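Side-chain contacts in DegV family protein (Thermus thermophilus, PDB 2DT8), which binds a fatty acid, here palmitic acid, and a zinc ion, its wider cellular role being unknown: residues A[42-45]-A[46-49]; A[216-219]-A[220-224]. One frame throughout, in Å; residues are numbered along the deposited sequence.

How the contacts relate
Contact 1 (residues 42-49) begins a helix and contact 2 (residues 216-224) ends one. Both are single continuous stretches, and they lie on opposite sides of the chain's centre, with centres about 36 Å apart and nearest atoms about 26 Å apart, so neither touches the other. Bound palmitic acid lies about 11 Å from the side chain of Ile48 in contact 1 and about 14 Å from that of Trp218 in contact 2. Both contacts lie away from the zinc site of Glu67 and Glu105. Contact 1 is partly buried, beside strand 24-32 and helix 262-268, whereas contact 2 is a surface turn leading into strand 225-231.

Contact 1: residues A[42-45]-A[46-49]; sequences EITP and TEIF
Glu47 reaches back along the chain to Thr44, the two side chains crossing at about a right angle and each gripping the other's backbone. Thr44 OG1, set between its own backbone N and carbonyl carbon (chi1 72°), accepts from Glu47 N at 3.1 Å with a fairly straight N-H (160°). In return Glu47 OE1 takes the N-H of Thr44 on its anti lone pair at 2.9 Å, a more bent bond (133°). The extended Glu47 chain passes close to the hydroxyl on the way, its CG 3.3 Å from Thr44 OG1. This reciprocal pairing is a capping box, with Thr44 as N-cap of helix 45-53: it occupies amide hydrogens that have no preceding turn to bond to, and the carboxylate beside the helix start is probably steadied by the helix dipole. The regular backbone pattern then takes over, Ile48 N donating to Thr44 O and Phe49 N to Pro45 O. On the inner side Ile43 and Ile48 also cross at about a right angle, Ile43 CD1 lying 3.7 Å from Ile48 CG1; both rest on Val30 and Leu32 of strand 24-32 and on Ala262 of helix 262-268. Phe49 turns one ring face to Pro45 O, which stands 3.1 Å above the plane and toward the rim, while the ring's CE2 meets Pro45 CB at 3.9 Å. Pro45 also packs on Ala265, and Phe49 on Pro270.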
ATOM      1  N   GLU A  42     -13.030 -11.701   3.797  1.00  4.73           N
ATOM      2  CA  GLU A  42     -14.474 -11.670   3.738  1.00  5.51           C
ATOM      3  C   GLU A  42     -15.145 -10.753   2.743  1.00  5.12           C
ATOM      4  O   GLU A  42     -16.371 -10.754   2.649  1.00  6.19           O
ATOM      5  CB  GLU A  42     -15.023 -11.331   5.117  1.00  7.10           C
ATOM      6  CG  GLU A  42     -14.589 -12.249   6.228  1.00  9.88           C
ATOM      7  CD  GLU A  42     -15.312 -11.920   7.508  1.00 12.10           C
ATOM      8  OE1 GLU A  42     -15.119 -10.804   8.034  1.00  9.68           O
ATOM      9  OE2 GLU A  42     -16.093 -12.768   7.984  1.00 20.72           O
ATOM     10  N   ILE A  43     -14.337  -9.952   2.023  1.00  5.23           N
ATOM     11  CA  ILE A  43     -14.874  -9.056   1.021  1.00  5.86           C
ATOM     12  C   ILE A  43     -13.800  -8.740  -0.010  1.00  5.10           C
ATOM     13  O   ILE A  43     -12.618  -8.920   0.256  1.00  5.99           O
ATOM     14  CB  ILE A  43     -15.403  -7.755   1.694  1.00  7.47           C
ATOM     15  CG1 ILE A  43     -16.201  -6.933   0.673  1.00 12.00           C
ATOM     16  CG2 ILE A  43     -14.234  -6.947   2.283  1.00  8.97           C
ATOM     17  CD1 ILE A  43     -17.175  -5.965   1.281  1.00 22.55           C
ATOM     18  N   THR A  44     -14.331  -8.358  -1.204  1.00  5.32           N
ATOM     19  CA  THR A  44     -13.465  -7.992  -2.325  1.00  4.61           C
ATOM     20  C   THR A  44     -13.837  -6.634  -2.911  1.00  5.69           C
ATOM     21  O   THR A  44     -14.942  -6.139  -2.699  1.00  4.84           O
ATOM     22  CB  THR A  44     -13.599  -8.986  -3.494  1.00  5.23           C
ATOM     23  OG1 THR A  44     -14.873  -8.786  -4.124  1.00  6.48           O
ATOM     24  CG2 THR A  44     -13.504 -10.431  -3.011  1.00  6.62           C
ATOM     25  N   PRO A  45     -12.905  -6.004  -3.646  1.00  3.90           N
ATOM     26  CA  PRO A  45     -13.200  -4.707  -4.263  1.00  4.52           C
ATOM     27  C   PRO A  45     -14.403  -4.823  -5.214  1.00  4.92           C
ATOM     28  O   PRO A  45     -15.267  -3.945  -5.252  1.00  5.40           O
ATOM     29  CB  PRO A  45     -11.917  -4.386  -5.014  1.00  5.03           C
ATOM     30  CG  PRO A  45     -10.860  -4.970  -4.081  1.00  5.08           C
ATOM     31  CD  PRO A  45     -11.457  -6.302  -3.698  1.00  5.13           C
ATOM     32  N   THR A  46     -14.464  -5.918  -5.969  1.00  4.63           N
ATOM     33  CA  THR A  46     -15.554  -6.130  -6.920  1.00  4.46           C
ATOM     34  C   THR A  46     -16.911  -6.114  -6.227  1.00  6.48           C
ATOM     35  O   THR A  46     -17.869  -5.517  -6.737  1.00  5.30           O
ATOM     36  CB  THR A  46     -15.371  -7.468  -7.666  1.00  5.73           C
ATOM     37  OG1 THR A  46     -14.195  -7.398  -8.479  1.00  9.85           O
ATOM     38  CG2 THR A  46     -16.576  -7.765  -8.559  1.00  7.85           C
ATOM     39  N   GLU A  47     -16.997  -6.757  -5.063  1.00  5.00           N
ATOM     40  CA  GLU A  47     -18.254  -6.791  -4.322  1.00  5.50           C
ATOM     41  C   GLU A  47     -18.661  -5.403  -3.857  1.00  4.57           C
ATOM     42  O   GLU A  47     -19.837  -5.044  -3.912  1.00  6.52           O
ATOM     43  CB  GLU A  47     -18.145  -7.733  -3.119  1.00  7.33           C
ATOM     44  CG  GLU A  47     -18.094  -9.189  -3.535  1.00  6.31           C
ATOM     45  CD  GLU A  47     -17.747 -10.124  -2.391  1.00 10.15           C
ATOM     46  OE1 GLU A  47     -16.804  -9.826  -1.628  1.00  9.71           O
ATOM     47  OE2 GLU A  47     -18.419 -11.162  -2.270  1.00 11.26           O
ATOM     48  N   ILE A  48     -17.695  -4.628  -3.379  1.00  5.02           N
ATOM     49  CA  ILE A  48     -17.967  -3.276  -2.927  1.00  5.89           C
ATOM     50  C   ILE A  48     -18.510  -2.415  -4.063  1.00  5.40           C
ATOM     51  O   ILE A  48     -19.520  -1.725  -3.899  1.00  6.58           O
ATOM     52  CB  ILE A  48     -16.678  -2.626  -2.390  1.00  4.14           C
ATOM     53  CG1 ILE A  48     -16.307  -3.286  -1.062  1.00  7.72           C
ATOM     54  CG2 ILE A  48     -16.859  -1.111  -2.236  1.00  6.59           C
ATOM     55  CD1 ILE A  48     -14.899  -2.973  -0.590  1.00  8.00           C
ATOM     56  N   PHE A  49     -17.859  -2.467  -5.221  1.00  4.50           N
ATOM     57  CA  PHE A  49     -18.303  -1.646  -6.337  1.00  4.64           C
ATOM     58  C   PHE A  49     -19.668  -2.054  -6.899  1.00  5.63           C
ATOM     59  O   PHE A  49     -20.418  -1.244  -7.427  1.00  4.96           O
ATOM     60  CB  PHE A  49     -17.224  -1.603  -7.423  1.00  5.00           C
ATOM     61  CG  PHE A  49     -15.884  -1.140  -6.906  1.00  7.59           C
ATOM     62  CD1 PHE A  49     -15.816  -0.134  -5.941  1.00  7.10           C
ATOM     63  CD2 PHE A  49     -14.703  -1.707  -7.362  1.00  8.97           C
ATOM     64  CE1 PHE A  49     -14.585   0.295  -5.430  1.00 12.18           C
ATOM     65  CE2 PHE A  49     -13.464  -1.281  -6.857  1.00 10.85           C
ATOM     66  CZ  PHE A  49     -13.412  -0.279  -5.890  1.00 10.10           C
TER

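Contact 2: residues A[216-219]-A[220-224]; sequences RAWA and EGRKR
Trp218 CG stands anti to the backbone N (chi1 172°), which brings the indole round beside the following loop although CB itself starts out away from it, while Arg222, extended from CG to NE with CG anti to its carbonyl carbon, comes back over the indole face. The guanidinium lies flat on the ring, planes 7° apart and centres 3.8 Å apart. Arg222 NE sits over the middle of the indole, CZ makes a cation-pi contact with the six-membered ring, and CD adds a CH-pi contact to the same ring at 3.8 Å from its centroid. The guanidinium edge is held as well: Arg222 NE donates to Trp218 O at 2.7 Å, nearly straight (169°), with the oxygen in the guanidinium plane, and Arg222 NH2 gives that oxygen a second, weak bond of 3.3 Å. One residue thus supplies both the stacking face and the acceptor, fixing the rotation of the group. Asp152 and Ser279 take Arg222 NH1, the first as a salt bridge, and Trp218 also meets the ring of Phe154. An alanine in place of Trp218 would keep the carbonyl but is likely to leave one guanidinium face without its stacking partner and Asp152 without the weak bond from Trp218 NE1. Three waters bridge carbonyls of the last helical turn to the loop, each donating to both partners: one joins Arg216 O to Glu220 OE1, another Trp218 O to Glu220 O, the third Ala219 O to Arg222 O. Arg222 N closes the turn on Ala219 O at 3.0 Å. With Gly221 at a positive phi that would jam a CB against the preceding carbonyl oxygen, residues 219-222 form a type II beta turn, here carrying the chain from helix 204-219 toward strand 225-231.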
ATOM      1  N   ARG A 216      10.973   6.649 -15.617  1.00 10.70           N
ATOM      2  CA  ARG A 216      12.307   6.714 -16.198  1.00 10.42           C
ATOM      3  C   ARG A 216      13.131   7.811 -15.520  1.00  9.55           C
ATOM      4  O   ARG A 216      14.313   7.612 -15.229  1.00 12.38           O
ATOM      5  CB  ARG A 216      12.225   6.973 -17.704  1.00 13.84           C
ATOM      6  CG  ARG A 216      11.835   5.753 -18.525  1.00 17.24           C
ATOM      7  CD  ARG A 216      11.798   6.109 -20.010  1.00 26.67           C
ATOM      8  NE  ARG A 216      11.422   4.985 -20.865  1.00 32.11           N
ATOM      9  CZ  ARG A 216      12.239   3.993 -21.209  1.00 33.22           C
ATOM     10  NH1 ARG A 216      13.491   3.975 -20.773  1.00 33.81           N
ATOM     11  NH2 ARG A 216      11.801   3.018 -21.996  1.00 36.11           N
ATOM     12  N   ALA A 217      12.509   8.960 -15.270  1.00 10.94           N
ATOM     13  CA  ALA A 217      13.191  10.071 -14.608  1.00  9.37           C
ATOM     14  C   ALA A 217      13.650   9.640 -13.215  1.00 10.76           C
ATOM     15  O   ALA A 217      14.793   9.894 -12.823  1.00 13.22           O
ATOM     16  CB  ALA A 217      12.268  11.273 -14.506  1.00 12.26           C
ATOM     17  N   TRP A 218      12.763   8.988 -12.469  1.00  9.15           N
ATOM     18  CA  TRP A 218      13.098   8.510 -11.126  1.00  9.00           C
ATOM     19  C   TRP A 218      14.155   7.399 -11.155  1.00  9.36           C
ATOM     20  O   TRP A 218      15.029   7.334 -10.282  1.00  8.82           O
ATOM     21  CB  TRP A 218      11.840   7.968 -10.425  1.00  8.71           C
ATOM     22  CG  TRP A 218      12.127   7.280  -9.128  1.00  8.51           C
ATOM     23  CD1 TRP A 218      12.241   7.860  -7.895  1.00  8.25           C
ATOM     24  CD2 TRP A 218      12.409   5.889  -8.943  1.00  6.47           C
ATOM     25  NE1 TRP A 218      12.576   6.917  -6.959  1.00  7.57           N
ATOM     26  CE2 TRP A 218      12.680   5.694  -7.569  1.00  7.17           C
ATOM     27  CE3 TRP A 218      12.445   4.779  -9.800  1.00  6.70           C
ATOM     28  CZ2 TRP A 218      13.010   4.448  -7.038  1.00  8.20           C
ATOM     29  CZ3 TRP A 218      12.770   3.535  -9.273  1.00  6.83           C
ATOM     30  CH2 TRP A 218      13.043   3.379  -7.899  1.00  7.20           C
ATOM     31  N   ALA A 219      14.073   6.529 -12.161  1.00  9.09           N
ATOM     32  CA  ALA A 219      14.969   5.378 -12.301  1.00  9.17           C
ATOM     33  C   ALA A 219      16.434   5.670 -12.629  1.00  9.41           C
ATOM     34  O   ALA A 219      17.291   4.794 -12.463  1.00 10.63           O
ATOM     35  CB  ALA A 219      14.402   4.419 -13.356  1.00  9.91           C
ATOM     36  N   GLU A 220      16.719   6.830 -13.016  1.00 10.29           N
ATOM     37  CA  GLU A 220      18.082   7.175 -13.419  1.00 12.69           C
ATOM     38  C   GLU A 220      19.165   6.744 -12.429  1.00  9.56           C
ATOM     39  O   GLU A 220      19.158   7.144 -11.267  1.00 10.08           O
ATOM     40  CB  GLU A 220      18.178   8.679 -13.661  1.00 15.67           C
ATOM     41  CG  GLU A 220      19.427   9.112 -14.406  1.00 25.08           C
ATOM     42  CD  GLU A 220      19.377   8.721 -15.866  1.00 29.44           C
ATOM     43  OE1 GLU A 220      18.256   8.584 -16.399  1.00 31.08           O
ATOM     44  OE2 GLU A 220      20.452   8.561 -16.483  1.00 32.73           O
ATOM     45  N   GLY A 221      20.194   6.186 -13.033  1.00 12.58           N
ATOM     46  CA  GLY A 221      21.314   5.728 -12.222  1.00 14.25           C
ATOM     47  C   GLY A 221      21.147   4.487 -11.360  1.00 15.13           C
ATOM     48  O   GLY A 221      22.102   4.045 -10.722  1.00 17.06           O
ATOM     49  N   ARG A 222      19.954   3.901 -11.335  1.00 10.18           N
ATOM     50  CA  ARG A 222      19.719   2.727 -10.507  1.00 11.74           C
ATOM     51  C   ARG A 222      20.023   1.427 -11.251  1.00 11.97           C
ATOM     52  O   ARG A 222      19.615   1.238 -12.400  1.00 14.72           O
ATOM     53  CB  ARG A 222      18.269   2.742  -9.997  1.00 12.09           C
ATOM     54  CG  ARG A 222      17.912   4.008  -9.204  1.00 10.55           C
ATOM     55  CD  ARG A 222      16.409   4.104  -8.928  1.00  9.95           C
ATOM     56  NE  ARG A 222      16.024   5.461  -8.550  1.00  7.47           N
ATOM     57  CZ  ARG A 222      16.096   5.952  -7.315  1.00  6.98           C
ATOM     58  NH1 ARG A 222      16.532   5.193  -6.321  1.00  7.36           N
ATOM     59  NH2 ARG A 222      15.741   7.210  -7.082  1.00  7.97           N
ATOM     60  N   LYS A 223      20.731   0.488 -10.549  1.00 13.45           N
ATOM     61  CA  LYS A 223      21.110  -0.759 -11.217  1.00 15.28           C
ATOM     62  C   LYS A 223      20.184  -1.952 -11.010  1.00 15.92           C
ATOM     63  O   LYS A 223      20.346  -2.989 -11.658  1.00 16.08           O
ATOM     64  CB  LYS A 223      22.507  -1.177 -10.784  1.00 15.75           C
ATOM     65  CG  LYS A 223      23.599  -0.299 -11.310  1.00 25.22           C
ATOM     66  CD  LYS A 223      24.919  -0.750 -10.739  1.00 29.05           C
ATOM     67  CE  LYS A 223      26.007  -0.562 -11.762  1.00 33.15           C
ATOM     68  NZ  LYS A 223      27.321  -0.955 -11.185  1.00 33.97           N
ATOM     69  N   ARG A 224      19.396  -1.831  -9.847  1.00 10.65           N
ATOM     70  CA  ARG A 224      18.472  -2.899  -9.485  1.00 10.73           C
ATOM     71  C   ARG A 224      17.188  -2.260  -9.003  1.00  8.48           C
ATOM     72  O   ARG A 224      17.176  -1.564  -7.983  1.00 10.22           O
ATOM     73  CB  ARG A 224      19.046  -3.760  -8.364  1.00 13.02           C
ATOM     74  CG  ARG A 224      20.369  -4.437  -8.677  1.00 16.49           C
ATOM     75  CD  ARG A 224      20.835  -5.240  -7.468  1.00 17.97           C
ATOM     76  NE  ARG A 224      19.886  -6.297  -7.125  1.00 18.79           N
ATOM     77  CZ  ARG A 224      19.932  -7.020  -6.010  1.00 22.22           C
ATOM     78  NH1 ARG A 224      20.885  -6.805  -5.109  1.00 20.10           N
ATOM     79  NH2 ARG A 224      19.028  -7.966  -5.797  1.00 21.03           N
TER
HETATM   80  O   HOH W   1      16.209   6.408 -16.445  1.00 27.20           O
HETATM   81  O   HOH W   2      17.833   8.603  -9.266  1.00 15.09           O
HETATM   82  O   HOH W   3      17.817   2.494 -13.934  1.00 16.08           O